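Local coordinates for protein serine hydrolase CCSP0084 (Cycloclasticus sp. P1, PDB 4I3F) that probably hydrolyses esters and carbon-carbon bonds of meta-cleavage products, as a serine hydrolase of the alpha/beta hydrolase fold, at residues 134-139 / 233-238; 159-164 / 220-225; 166-171 / 213-218. All coordinates share one frame; numbering follows the deposited sequence.

Interaction 1 (134-139 / 233-238). With NA (sodium ion), chain D.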
ATOM      1  N   LEU A 134       0.963  11.854   2.690  1.00 12.30           N
ATOM      2  CA  LEU A 134       1.079  12.040   4.135  1.00  9.99           C
ATOM      3  C   LEU A 134       2.356  12.797   4.498  1.00 13.23           C
ATOM      4  O   LEU A 134       2.331  13.693   5.342  1.00 12.65           O
ATOM      5  CB  LEU A 134       1.034  10.696   4.863  1.00 10.26           C
ATOM      6  CG  LEU A 134      -0.373  10.166   5.161  1.00  8.97           C
ATOM      7  CD1 LEU A 134      -0.315   8.664   5.478  1.00 10.49           C
ATOM      8  CD2 LEU A 134      -0.996  10.932   6.319  1.00 12.37           C
ATOM      9  N   LEU A 135       3.475  12.445   3.864  1.00 12.20           N
ATOM     10  CA  LEU A 135       4.738  13.126   4.143  1.00 10.19           C
ATOM     11  C   LEU A 135       4.679  14.580   3.693  1.00 13.44           C
ATOM     12  O   LEU A 135       5.284  15.459   4.313  1.00 15.33           O
ATOM     13  CB  LEU A 135       5.907  12.418   3.438  1.00 10.31           C
ATOM     14  CG  LEU A 135       6.097  10.938   3.767  1.00 13.21           C
ATOM     15  CD1 LEU A 135       7.249  10.364   2.962  1.00 13.39           C
ATOM     16  CD2 LEU A 135       6.345  10.741   5.246  1.00 11.35           C
ATOM     17  N   ASN A 136       3.943  14.837   2.617  1.00 14.48           N
ATOM     18  CA  ASN A 136       3.810  16.189   2.097  1.00 13.21           C
ATOM     19  C   ASN A 136       2.922  17.042   2.983  1.00 17.03           C
ATOM     20  O   ASN A 136       3.240  18.200   3.265  1.00 16.94           O
ATOM     21  CB  ASN A 136       3.217  16.149   0.685  1.00 15.25           C
ATOM     22  CG  ASN A 136       3.098  17.531   0.062  1.00 18.12           C
ATOM     23  OD1 ASN A 136       4.049  18.327   0.068  1.00 18.33           O
ATOM     24  ND2 ASN A 136       1.916  17.836  -0.465  1.00 17.93           N
ATOM     25  N   ARG A 137       1.805  16.466   3.420  1.00 14.51           N
ATOM     26  CA  ARG A 137       0.777  17.241   4.126  1.00 15.12           C
ATOM     27  C   ARG A 137       0.989  17.302   5.633  1.00 14.39           C
ATOM     28  O   ARG A 137       0.659  18.309   6.265  1.00 16.10           O
ATOM     29  CB  ARG A 137      -0.618  16.677   3.824  1.00 14.21           C
ATOM     30  CG  ARG A 137      -1.064  16.881   2.381  1.00 18.49           C
ATOM     31  CD  ARG A 137      -2.429  16.277   2.117  1.00 18.27           C
ATOM     32  NE  ARG A 137      -2.612  15.971   0.700  1.00 22.09           N
ATOM     33  CZ  ARG A 137      -3.758  15.572   0.164  1.00 26.67           C
ATOM     34  NH1 ARG A 137      -4.839  15.442   0.924  1.00 21.89           N
ATOM     35  NH2 ARG A 137      -3.824  15.314  -1.135  1.00 22.56           N
ATOM     36  N   HIS A 138       1.546  16.231   6.196  1.00 16.69           N
ATOM     37  CA  HIS A 138       1.729  16.117   7.643  1.00 13.72           C
ATOM     38  C   HIS A 138       3.121  15.598   7.984  1.00 15.77           C
ATOM     39  O   HIS A 138       3.249  14.569   8.657  1.00 15.08           O
ATOM     40  CB  HIS A 138       0.692  15.142   8.198  1.00 15.35           C
ATOM     41  CG  HIS A 138      -0.724  15.537   7.901  1.00 15.87           C
ATOM     42  ND1 HIS A 138      -1.404  16.481   8.640  1.00 22.67           N
ATOM     43  CD2 HIS A 138      -1.586  15.112   6.948  1.00 14.66           C
ATOM     44  CE1 HIS A 138      -2.624  16.623   8.152  1.00 21.42           C
ATOM     45  NE2 HIS A 138      -2.761  15.804   7.125  1.00 18.95           N
ATOM     46  N   PRO A 139       4.171  16.313   7.539  1.00 17.32           N
ATOM     47  CA  PRO A 139       5.529  15.770   7.657  1.00 14.87           C
ATOM     48  C   PRO A 139       5.961  15.501   9.102  1.00 16.39           C
ATOM     49  O   PRO A 139       6.766  14.593   9.328  1.00 16.71           O
ATOM     50  CB  PRO A 139       6.402  16.872   7.040  1.00 14.52           C
ATOM     51  CG  PRO A 139       5.584  18.123   7.142  1.00 18.71           C
ATOM     52  CD  PRO A 139       4.168  17.665   6.951  1.00 17.96           C
ATOM     53  N   ASP A 233       7.061  18.636  -8.567  1.00 19.95           N
ATOM     54  CA  ASP A 233       8.478  18.511  -8.247  1.00 18.73           C
ATOM     55  C   ASP A 233       8.806  19.237  -6.946  1.00 16.12           C
ATOM     56  O   ASP A 233       9.557  18.715  -6.117  1.00 20.66           O
ATOM     57  CB  ASP A 233       9.357  19.038  -9.385  1.00 22.25           C
ATOM     58  CG  ASP A 233       9.308  18.164 -10.620  1.00 27.96           C
ATOM     59  OD1 ASP A 233       8.746  17.056 -10.546  1.00 21.46           O
ATOM     60  OD2 ASP A 233       9.843  18.588 -11.669  1.00 34.76           O
ATOM     61  N   ASP A 234       8.227  20.424  -6.759  1.00 17.58           N
ATOM     62  CA  ASP A 234       8.462  21.193  -5.541  1.00 19.62           C
ATOM     63  C   ASP A 234       8.026  20.406  -4.307  1.00 18.91           C
ATOM     64  O   ASP A 234       8.760  20.344  -3.322  1.00 21.19           O
ATOM     65  CB  ASP A 234       7.757  22.555  -5.596  1.00 22.77           C
ATOM     66  CG  ASP A 234       8.472  23.549  -6.496  1.00 35.42           C
ATOM     67  OD1 ASP A 234       9.651  23.305  -6.839  1.00 38.44           O
ATOM     68  OD2 ASP A 234       7.862  24.583  -6.853  1.00 39.53           O
ATOM     69  N   GLU A 235       6.837  19.805  -4.370  1.00 19.05           N
ATOM     70  CA  GLU A 235       6.337  18.970  -3.273  1.00 19.27           C
ATOM     71  C   GLU A 235       7.288  17.813  -2.973  1.00 16.52           C
ATOM     72  O   GLU A 235       7.638  17.566  -1.817  1.00 18.35           O
ATOM     73  CB  GLU A 235       4.938  18.438  -3.595  1.00 18.72           C
ATOM     74  CG  GLU A 235       3.856  19.510  -3.479  1.00 20.87           C
ATOM     75  CD  GLU A 235       2.499  19.045  -3.976  1.00 26.29           C
ATOM     76  OE1 GLU A 235       2.450  18.287  -4.962  1.00 27.36           O
ATOM     77  OE2 GLU A 235       1.482  19.451  -3.379  1.00 26.52           O
ATOM     78  N   LEU A 236       7.698  17.100  -4.016  1.00 13.60           N
ATOM     79  CA  LEU A 236       8.617  15.980  -3.846  1.00 12.51           C
ATOM     80  C   LEU A 236       9.970  16.447  -3.320  1.00 13.45           C
ATOM     81  O   LEU A 236      10.546  15.785  -2.456  1.00 16.18           O
ATOM     82  CB  LEU A 236       8.793  15.217  -5.159  1.00 14.76           C
ATOM     83  CG  LEU A 236       7.575  14.448  -5.650  1.00 14.91           C
ATOM     84  CD1 LEU A 236       7.780  13.984  -7.093  1.00 13.52           C
ATOM     85  CD2 LEU A 236       7.321  13.257  -4.739  1.00 12.84           C
ATOM     86  N   ASN A 237      10.475  17.567  -3.845  1.00 15.43           N
ATOM     87  CA  ASN A 237      11.768  18.104  -3.421  1.00 14.09           C
ATOM     88  C   ASN A 237      11.756  18.448  -1.938  1.00 20.47           C
ATOM     89  O   ASN A 237      12.799  18.445  -1.276  1.00 20.05           O
ATOM     90  CB  ASN A 237      12.130  19.392  -4.172  1.00 15.44           C
ATOM     91  CG  ASN A 237      12.449  19.181  -5.651  1.00 26.47           C
ATOM     92  OD1 ASN A 237      12.489  20.154  -6.411  1.00 24.45           O
ATOM     93  ND2 ASN A 237      12.663  17.938  -6.068  1.00 21.01           N
ATOM     94  N   ASN A 238      10.571  18.774  -1.427  1.00 19.61           N
ATOM     95  CA  ASN A 238      10.431  19.216  -0.047  1.00 21.18           C
ATOM     96  C   ASN A 238       9.979  18.122   0.918  1.00 19.14           C
ATOM     97  O   ASN A 238       9.738  18.385   2.092  1.00 20.53           O
ATOM     98  CB  ASN A 238       9.538  20.454   0.026  1.00 26.31           C
ATOM     99  CG  ASN A 238      10.265  21.709  -0.423  1.00 29.35           C
ATOM    100  OD1 ASN A 238      11.033  22.295   0.339  1.00 33.87           O
ATOM    101  ND2 ASN A 238      10.047  22.112  -1.673  1.00 31.22           N
TER
HETATM  102 NA    NA D 303      -0.347  18.021  10.353  1.00 47.44          NA
HETATM  103  O   HOH W   1       7.151  17.336   3.487  1.00 19.78           O
HETATM  104  O   HOH W   2       6.640  18.245   0.559  1.00 18.32           O
HETATM  105  O   HOH W   3      -2.301  19.811  11.070  1.00 44.19           O
HETATM  106  O   HOH W   4      -1.051  16.137  12.372  1.00 30.11           O
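At the C-terminal end of helix 126-137 in the alpha/beta hydrolase core, Asn-136 meets Glu-235 of the short helix 233-237, and the two helices touch through little else than this pair and water. CG of Asn-136 stands anti to the backbone N (chi1 -178°), which carries the amide outward to the other helix. ND2 then reaches Glu-235 OE2 at 3.4 Å, a weak bond, bent to 131° at the hydrogen. Amide and carboxylate are turned steeply against each other, their planes 77° apart, and the two side chains cross obliquely, with Asn-136 OD1 3.7 Å from Glu-235 CG. The other carboxylate oxygen, OE1, is hydrogen-bonded to the backbone N of Ser-232, just before helix 233-237. Glu-235 thus serves its own helix first and its neighbour second.

Water supplies much of the remaining link. One molecule sits 2.6 Å from Asn-136 OD1 and 2.7 Å from Glu-235 O, and another lies between the carbonyl oxygens of Leu-135 and Asn-238. Asn-238 itself folds back on its helix, ND2 bonding Asp-234 O at 2.7 Å.

Beyond Asn-136 the helix closes with the bond from His-138 N to Leu-134 O. The imidazole of His-138 binds a sodium ion through ND1 at 2.5 Å, the metal lying in the ring plane at its edge; two waters and Glu-140 OE2 also bind it. On the inner side, Leu-134 and Leu-135 pack against strand 142-148, while Leu-236 faces helix 257-265. This is a solvated junction between the end of a helix that packs on the central sheet and a short helix that packs on helix 257-265, at the surface of an alpha/beta hydrolase.

Interaction 2 (159-164 / 220-225)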
ATOM      1  N   GLU A 159      -0.997  -2.374 -18.596  1.00 15.16           N
ATOM      2  CA  GLU A 159      -2.001  -3.419 -18.766  1.00 16.22           C
ATOM      3  C   GLU A 159      -2.475  -3.879 -17.391  1.00 13.32           C
ATOM      4  O   GLU A 159      -3.678  -4.033 -17.145  1.00 14.42           O
ATOM      5  CB  GLU A 159      -1.408  -4.603 -19.543  1.00 18.23           C
ATOM      6  CG  GLU A 159      -2.387  -5.763 -19.773  1.00 13.24           C
ATOM      7  CD  GLU A 159      -1.815  -6.856 -20.654  1.00 18.66           C
ATOM      8  OE1 GLU A 159      -2.589  -7.745 -21.075  1.00 22.66           O
ATOM      9  OE2 GLU A 159      -0.597  -6.823 -20.939  1.00 18.75           O
ATOM     10  N   GLY A 160      -1.519  -4.071 -16.490  1.00 14.56           N
ATOM     11  CA  GLY A 160      -1.808  -4.543 -15.148  1.00 16.97           C
ATOM     12  C   GLY A 160      -2.679  -3.601 -14.342  1.00 18.17           C
ATOM     13  O   GLY A 160      -3.687  -4.021 -13.761  1.00 13.95           O
ATOM     14  N   LEU A 161      -2.308  -2.323 -14.300  1.00 14.60           N
ATOM     15  CA  LEU A 161      -3.057  -1.400 -13.464  1.00 12.14           C
ATOM     16  C   LEU A 161      -4.444  -1.170 -14.039  1.00 15.19           C
ATOM     17  O   LEU A 161      -5.403  -0.971 -13.294  1.00 17.28           O
ATOM     18  CB  LEU A 161      -2.302  -0.085 -13.253  1.00 11.17           C
ATOM     19  CG  LEU A 161      -2.802   0.745 -12.062  1.00 14.03           C
ATOM     20  CD1 LEU A 161      -2.658  -0.006 -10.740  1.00 16.33           C
ATOM     21  CD2 LEU A 161      -2.099   2.091 -11.992  1.00 16.72           C
ATOM     22  N   THR A 162      -4.554  -1.218 -15.362  1.00 14.15           N
ATOM     23  CA  THR A 162      -5.847  -1.058 -16.009  1.00 15.24           C
ATOM     24  C   THR A 162      -6.767  -2.221 -15.649  1.00 17.74           C
ATOM     25  O   THR A 162      -7.931  -2.013 -15.283  1.00 18.83           O
ATOM     26  CB  THR A 162      -5.710  -0.951 -17.523  1.00 20.11           C
ATOM     27  OG1 THR A 162      -4.949   0.224 -17.840  1.00 18.13           O
ATOM     28  CG2 THR A 162      -7.085  -0.848 -18.177  1.00 20.92           C
ATOM     29  N   LYS A 163      -6.248  -3.444 -15.747  1.00 15.19           N
ATOM     30  CA  LYS A 163      -7.071  -4.619 -15.462  1.00 19.79           C
ATOM     31  C   LYS A 163      -7.423  -4.693 -13.977  1.00 13.73           C
ATOM     32  O   LYS A 163      -8.484  -5.220 -13.608  1.00 18.55           O
ATOM     33  CB  LYS A 163      -6.387  -5.904 -15.944  1.00 12.50           C
ATOM     34  CG  LYS A 163      -6.540  -6.124 -17.455  1.00 13.82           C
ATOM     35  CD  LYS A 163      -5.590  -7.192 -18.009  1.00 16.83           C
ATOM     36  CE  LYS A 163      -5.829  -7.385 -19.506  1.00 16.03           C
ATOM     37  NZ  LYS A 163      -4.929  -8.415 -20.112  1.00 18.22           N
ATOM     38  N   GLY A 164      -6.544  -4.165 -13.134  1.00 12.15           N
ATOM     39  CA  GLY A 164      -6.792  -4.114 -11.701  1.00 15.49           C
ATOM     40  C   GLY A 164      -7.837  -3.081 -11.301  1.00 22.29           C
ATOM     41  O   GLY A 164      -8.868  -3.414 -10.705  1.00 17.03           O
ATOM     42  N   GLY A 220     -12.966   7.717 -12.346  1.00 24.86           N
ATOM     43  CA  GLY A 220     -12.508   8.585 -13.416  1.00 27.69           C
ATOM     44  C   GLY A 220     -11.684   7.834 -14.441  1.00 27.13           C
ATOM     45  O   GLY A 220     -11.303   8.392 -15.472  1.00 34.39           O
ATOM     46  N   GLY A 221     -11.403   6.566 -14.156  1.00 25.93           N
ATOM     47  CA  GLY A 221     -10.589   5.753 -15.044  1.00 31.55           C
ATOM     48  C   GLY A 221      -9.160   5.652 -14.553  1.00 24.32           C
ATOM     49  O   GLY A 221      -8.780   6.355 -13.618  1.00 25.16           O
ATOM     50  N   THR A 222      -8.361   4.792 -15.187  1.00 21.00           N
ATOM     51  CA  THR A 222      -6.988   4.550 -14.736  1.00 15.39           C
ATOM     52  C   THR A 222      -6.088   5.780 -14.873  1.00 17.29           C
ATOM     53  O   THR A 222      -5.338   6.104 -13.954  1.00 18.26           O
ATOM     54  CB  THR A 222      -6.357   3.315 -15.433  1.00 17.53           C
ATOM     55  OG1 THR A 222      -7.119   2.143 -15.104  1.00 21.92           O
ATOM     56  CG2 THR A 222      -4.926   3.096 -14.969  1.00 18.17           C
ATOM     57  N   LYS A 223      -6.163   6.474 -16.007  1.00 20.96           N
ATOM     58  CA  LYS A 223      -5.313   7.649 -16.210  1.00 20.36           C
ATOM     59  C   LYS A 223      -5.587   8.746 -15.176  1.00 22.04           C
ATOM     60  O   LYS A 223      -4.654   9.285 -14.576  1.00 21.74           O
ATOM     61  CB  LYS A 223      -5.448   8.196 -17.632  1.00 26.39           C
ATOM     62  CG  LYS A 223      -4.728   9.518 -17.841  1.00 33.19           C
ATOM     63  CD  LYS A 223      -4.637   9.898 -19.310  1.00 36.49           C
ATOM     64  CE  LYS A 223      -4.249  11.362 -19.461  1.00 38.48           C
ATOM     65  NZ  LYS A 223      -3.083  11.731 -18.601  1.00 39.99           N
ATOM     66  N   LYS A 224      -6.857   9.067 -14.951  1.00 22.63           N
ATOM     67  CA  LYS A 224      -7.185  10.076 -13.948  1.00 17.09           C
ATOM     68  C   LYS A 224      -6.766   9.642 -12.541  1.00 16.31           C
ATOM     69  O   LYS A 224      -6.388  10.480 -11.712  1.00 19.24           O
ATOM     70  CB  LYS A 224      -8.668  10.436 -13.987  1.00 27.18           C
ATOM     71  CG  LYS A 224      -9.038  11.340 -15.144  1.00 36.40           C
ATOM     72  CD  LYS A 224     -10.179  12.267 -14.761  1.00 39.42           C
ATOM     73  CE  LYS A 224     -10.269  13.470 -15.697  1.00 51.13           C
ATOM     74  NZ  LYS A 224     -11.073  13.181 -16.917  1.00 52.90           N
ATOM     75  N   GLY A 225      -6.823   8.339 -12.279  1.00 19.57           N
ATOM     76  CA  GLY A 225      -6.385   7.797 -11.000  1.00 15.64           C
ATOM     77  C   GLY A 225      -4.883   7.950 -10.802  1.00 15.26           C
ATOM     78  O   GLY A 225      -4.423   8.388  -9.742  1.00 16.16           O
TER
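Thr-162 and Thr-222 meet with no aromatic ring, amide or carboxylate between them; the rings alongside belong to the preceding loop, where Pro-157 touches both threonines and Phe-155 touches Leu-161. The contact joins helix 159-165 to helix 222-229 within the helical insertion between strands 142-148 and 243-248, consistent with the lid region of alpha/beta hydrolases.

The two threonine side chains cross at about a right angle, their OG1 atoms 4.0 Å apart and not bonded to each other. Each hydroxyl is bonded to a residue outside the pair: Thr-162 OG1 bonds Thr-158 O one turn back, and Thr-222 OG1 bonds the carboxylate of Glu-166. In Thr-222, OG1 lies anti to the carbonyl carbon (chi1 -62°) and CG2 anti to the backbone N, which puts that methyl 4.2 Å from Leu-161 CD2.

Gly-221 is the N-cap residue of helix 222-229, and its positive phi of 100° calls for glycine. On the outer side of helix 159-165, Lys-163 NZ forms a salt bridge with Glu-159 OE1 at 2.6 Å, using the anti lone pair. The closest approach across the contact is Thr-222 OG1 to Thr-162 CA, at 3.6 Å.

Interaction 3 (166-171 / 213-218)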
ATOM      1  N   GLU A 166      -9.862  -1.411 -13.097  1.00 17.35           N
ATOM      2  CA  GLU A 166     -11.105  -1.494 -13.855  1.00 20.10           C
ATOM      3  C   GLU A 166     -11.638  -2.926 -13.893  1.00 19.72           C
ATOM      4  O   GLU A 166     -12.415  -3.272 -14.768  1.00 19.71           O
ATOM      5  CB  GLU A 166     -10.903  -0.935 -15.273  1.00 20.88           C
ATOM      6  CG  GLU A 166     -10.287   0.472 -15.286  1.00 27.77           C
ATOM      7  CD  GLU A 166     -10.172   1.071 -16.679  1.00 33.97           C
ATOM      8  OE1 GLU A 166     -10.811   0.547 -17.615  1.00 28.61           O
ATOM      9  OE2 GLU A 166      -9.433   2.069 -16.836  1.00 32.40           O
ATOM     10  N   PHE A 167     -11.205  -3.745 -12.935  1.00 16.19           N
ATOM     11  CA  PHE A 167     -11.674  -5.124 -12.782  1.00 18.67           C
ATOM     12  C   PHE A 167     -13.195  -5.272 -12.833  1.00 19.32           C
ATOM     13  O   PHE A 167     -13.718  -6.161 -13.500  1.00 17.99           O
ATOM     14  CB  PHE A 167     -11.142  -5.701 -11.453  1.00 16.46           C
ATOM     15  CG  PHE A 167     -11.749  -7.033 -11.070  1.00 21.54           C
ATOM     16  CD1 PHE A 167     -11.257  -8.221 -11.606  1.00 17.85           C
ATOM     17  CD2 PHE A 167     -12.793  -7.098 -10.154  1.00 19.11           C
ATOM     18  CE1 PHE A 167     -11.812  -9.444 -11.254  1.00 19.24           C
ATOM     19  CE2 PHE A 167     -13.352  -8.313  -9.795  1.00 24.58           C
ATOM     20  CZ  PHE A 167     -12.863  -9.490 -10.340  1.00 21.24           C
ATOM     21  N   TYR A 168     -13.916  -4.407 -12.131  1.00 18.20           N
ATOM     22  CA  TYR A 168     -15.362  -4.599 -12.017  1.00 22.29           C
ATOM     23  C   TYR A 168     -16.170  -4.269 -13.277  1.00 24.94           C
ATOM     24  O   TYR A 168     -17.391  -4.424 -13.286  1.00 21.95           O
ATOM     25  CB  TYR A 168     -15.920  -3.855 -10.809  1.00 20.33           C
ATOM     26  CG  TYR A 168     -15.492  -4.434  -9.475  1.00 22.59           C
ATOM     27  CD1 TYR A 168     -16.039  -5.619  -8.995  1.00 21.75           C
ATOM     28  CD2 TYR A 168     -14.558  -3.781  -8.688  1.00 19.65           C
ATOM     29  CE1 TYR A 168     -15.652  -6.141  -7.771  1.00 22.29           C
ATOM     30  CE2 TYR A 168     -14.170  -4.293  -7.466  1.00 23.04           C
ATOM     31  CZ  TYR A 168     -14.725  -5.467  -7.008  1.00 22.51           C
ATOM     32  OH  TYR A 168     -14.334  -5.968  -5.784  1.00 22.40           O
ATOM     33  N   LYS A 169     -15.499  -3.832 -14.340  1.00 22.62           N
ATOM     34  CA  LYS A 169     -16.151  -3.730 -15.643  1.00 25.67           C
ATOM     35  C   LYS A 169     -16.493  -5.123 -16.169  1.00 28.55           C
ATOM     36  O   LYS A 169     -17.474  -5.306 -16.897  1.00 29.98           O
ATOM     37  CB  LYS A 169     -15.247  -3.016 -16.648  1.00 29.43           C
ATOM     38  CG  LYS A 169     -15.099  -1.521 -16.419  1.00 36.42           C
ATOM     39  CD  LYS A 169     -14.239  -0.892 -17.509  1.00 40.81           C
ATOM     40  CE  LYS A 169     -14.131   0.618 -17.337  1.00 43.61           C
ATOM     41  NZ  LYS A 169     -13.607   0.979 -15.990  1.00 43.91           N
ATOM     42  N   ASP A 170     -15.663  -6.098 -15.806  1.00 27.62           N
ATOM     43  CA  ASP A 170     -15.830  -7.483 -16.243  1.00 25.71           C
ATOM     44  C   ASP A 170     -15.314  -8.441 -15.176  1.00 23.97           C
ATOM     45  O   ASP A 170     -14.306  -9.111 -15.393  1.00 22.98           O
ATOM     46  CB  ASP A 170     -15.021  -7.726 -17.518  1.00 36.01           C
ATOM     47  CG  ASP A 170     -15.779  -7.361 -18.769  1.00 49.18           C
ATOM     48  OD1 ASP A 170     -16.487  -8.242 -19.305  1.00 54.86           O
ATOM     49  OD2 ASP A 170     -15.680  -6.198 -19.215  1.00 47.42           O
ATOM     50  N   PRO A 171     -15.998  -8.514 -14.023  1.00 21.78           N
ATOM     51  CA  PRO A 171     -15.490  -9.336 -12.917  1.00 29.36           C
ATOM     52  C   PRO A 171     -15.746 -10.835 -13.101  1.00 27.96           C
ATOM     53  O   PRO A 171     -16.806 -11.233 -13.599  1.00 24.85           O
ATOM     54  CB  PRO A 171     -16.283  -8.810 -11.716  1.00 22.59           C
ATOM     55  CG  PRO A 171     -17.610  -8.398 -12.309  1.00 23.95           C
ATOM     56  CD  PRO A 171     -17.280  -7.858 -13.685  1.00 23.50           C
ATOM     57  N   GLN A 213     -17.394   0.554  -3.310  1.00 18.88           N
ATOM     58  CA  GLN A 213     -16.445   1.599  -2.971  1.00 16.44           C
ATOM     59  C   GLN A 213     -15.174   1.543  -3.833  1.00 15.61           C
ATOM     60  O   GLN A 213     -14.598   2.580  -4.145  1.00 16.76           O
ATOM     61  CB  GLN A 213     -16.176   1.606  -1.463  1.00 16.21           C
ATOM     62  CG  GLN A 213     -17.491   1.661  -0.678  1.00 17.92           C
ATOM     63  CD  GLN A 213     -17.351   2.245   0.714  1.00 17.62           C
ATOM     64  OE1 GLN A 213     -16.250   2.558   1.164  1.00 16.65           O
ATOM     65  NE2 GLN A 213     -18.479   2.390   1.407  1.00 18.50           N
ATOM     66  N   PHE A 214     -14.757   0.348  -4.258  1.00 16.96           N
ATOM     67  CA  PHE A 214     -13.602   0.231  -5.152  1.00 15.17           C
ATOM     68  C   PHE A 214     -13.928   0.891  -6.489  1.00 14.81           C
ATOM     69  O   PHE A 214     -13.090   1.584  -7.073  1.00 18.13           O
ATOM     70  CB  PHE A 214     -13.237  -1.247  -5.370  1.00 13.90           C
ATOM     71  CG  PHE A 214     -11.951  -1.460  -6.138  1.00 14.72           C
ATOM     72  CD1 PHE A 214     -10.743  -1.573  -5.469  1.00 15.85           C
ATOM     73  CD2 PHE A 214     -11.958  -1.563  -7.522  1.00 16.14           C
ATOM     74  CE1 PHE A 214      -9.558  -1.774  -6.170  1.00 20.12           C
ATOM     75  CE2 PHE A 214     -10.781  -1.755  -8.230  1.00 18.82           C
ATOM     76  CZ  PHE A 214      -9.584  -1.863  -7.559  1.00 17.10           C
ATOM     77  N   GLU A 215     -15.142   0.668  -6.978  1.00 15.80           N
ATOM     78  CA  GLU A 215     -15.582   1.289  -8.223  1.00 17.78           C
ATOM     79  C   GLU A 215     -15.569   2.812  -8.118  1.00 18.30           C
ATOM     80  O   GLU A 215     -15.275   3.513  -9.086  1.00 20.98           O
ATOM     81  CB  GLU A 215     -16.987   0.804  -8.602  1.00 21.95           C
ATOM     82  CG  GLU A 215     -17.055  -0.674  -8.974  1.00 22.33           C
ATOM     83  CD  GLU A 215     -18.474  -1.133  -9.291  1.00 32.88           C
ATOM     84  OE1 GLU A 215     -18.640  -1.937 -10.228  1.00 32.17           O
ATOM     85  OE2 GLU A 215     -19.421  -0.700  -8.600  1.00 32.99           O
ATOM     86  N   ALA A 216     -15.885   3.319  -6.931  1.00 20.01           N
ATOM     87  CA  ALA A 216     -15.963   4.758  -6.720  1.00 22.43           C
ATOM     88  C   ALA A 216     -14.582   5.416  -6.648  1.00 18.58           C
ATOM     89  O   ALA A 216     -14.430   6.584  -7.020  1.00 18.71           O
ATOM     90  CB  ALA A 216     -16.776   5.068  -5.473  1.00 21.52           C
ATOM     91  N   MET A 217     -13.587   4.667  -6.171  1.00 19.10           N
ATOM     92  CA  MET A 217     -12.225   5.180  -6.031  1.00 19.54           C
ATOM     93  C   MET A 217     -11.584   5.544  -7.350  1.00 21.83           C
ATOM     94  O   MET A 217     -10.795   6.490  -7.423  1.00 16.61           O
ATOM     95  CB  MET A 217     -11.323   4.124  -5.421  1.00 19.72           C
ATOM     96  CG  MET A 217     -11.639   3.784  -4.022  1.00 15.43           C
ATOM     97  SD  MET A 217     -10.731   2.307  -3.569  1.00 15.68           S
ATOM     98  CE  MET A 217     -11.570   1.996  -2.012  1.00 15.66           C
ATOM     99  N   PHE A 218     -11.878   4.754  -8.377  1.00 17.07           N
ATOM    100  CA  PHE A 218     -11.214   4.914  -9.657  1.00 19.00           C
ATOM    101  C   PHE A 218     -12.235   5.131 -10.761  1.00 24.75           C
ATOM    102  O   PHE A 218     -12.025   4.727 -11.904  1.00 27.38           O
ATOM    103  CB  PHE A 218     -10.305   3.710  -9.932  1.00 23.65           C
ATOM    104  CG  PHE A 218      -9.356   3.410  -8.795  1.00 17.49           C
ATOM    105  CD1 PHE A 218      -8.330   4.294  -8.491  1.00 15.47           C
ATOM    106  CD2 PHE A 218      -9.520   2.276  -8.010  1.00 17.14           C
ATOM    107  CE1 PHE A 218      -7.463   4.045  -7.438  1.00 18.95           C
ATOM    108  CE2 PHE A 218      -8.652   2.009  -6.957  1.00 16.53           C
ATOM    109  CZ  PHE A 218      -7.624   2.899  -6.671  1.00 19.33           C
TER
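Tyr-168 has CG anti to the carbonyl carbon (chi1 -69°), while in Phe-214 CG stands anti to the backbone N (chi1 -173°), and these two settings bring the tyrosine ring against the phenylalanine. Tyr-168 CE2 meets Phe-214 CD2 at 3.5 Å, and Tyr-168 CD2 lies almost as near to the same carbon at 3.6 Å, so that one rim of the tyrosine ring does the touching. Phe-214 CD2 and CG lie at that edge, near the tyrosine plane. The ring planes are 67° apart and the centroids 5.6 Å, an oblique aromatic pair.

Glu-215, the next residue along, brings its stem across the base of the tyrosine at about a right angle. Its OE1 is 3.4 Å from Tyr-168 CB, an approach of carboxylate to methylene, and the same OE1 forms a salt bridge with Arg-211 NE. Over the centre of one tyrosine face sits Phe-167 CD2, 3.7 Å above the plane, and the phenol hydroxyl is hydrogen-bonded to Val-205 O.

In the fold, this joins the 3-10 turn 167-169, just after helix 159-165, to the C-terminal part of helix 208-217, both in the helical insertion that probably forms the lid of this alpha/beta hydrolase. A leucine in place of Tyr-168 would probably leave Val-205 O without its hydroxyl partner and open a gap beside Phe-214 CD2 and under Phe-167.

Phe-214 is in turn covered on one face by Phe-218 CE2, 3.9 Å above the plane, and Phe-218 stacks on Trp-165. Toward the surface, Lys-169 NZ bridges weakly to Glu-166 OE1 at 3.3 Å, across the turn that carries Tyr-168.

How the interactions relate
The three contacts are nested along the chain: 166-171 / 213-218 lies inside the loop closed by 159-164 / 220-225, which lies inside that closed by 134-139 / 233-238. Interactions 2 and 3 are neighbours, with centres about 10 Å apart; they touch directly through Glu-166 and Thr-222, and Gly-164 O packs on Phe-214. Both join the first part of the helical insertion (helix 159-165 and the turn after it) to its later helices 208-217 and 222-229. Interaction 1 stands apart, its centre about 24 Å from that of interaction 2 and 29 Å from that of interaction 3, at the surface, where helix 126-137 meets helix 233-237, which follows helix 222-229 and leads the chain back to the sheet.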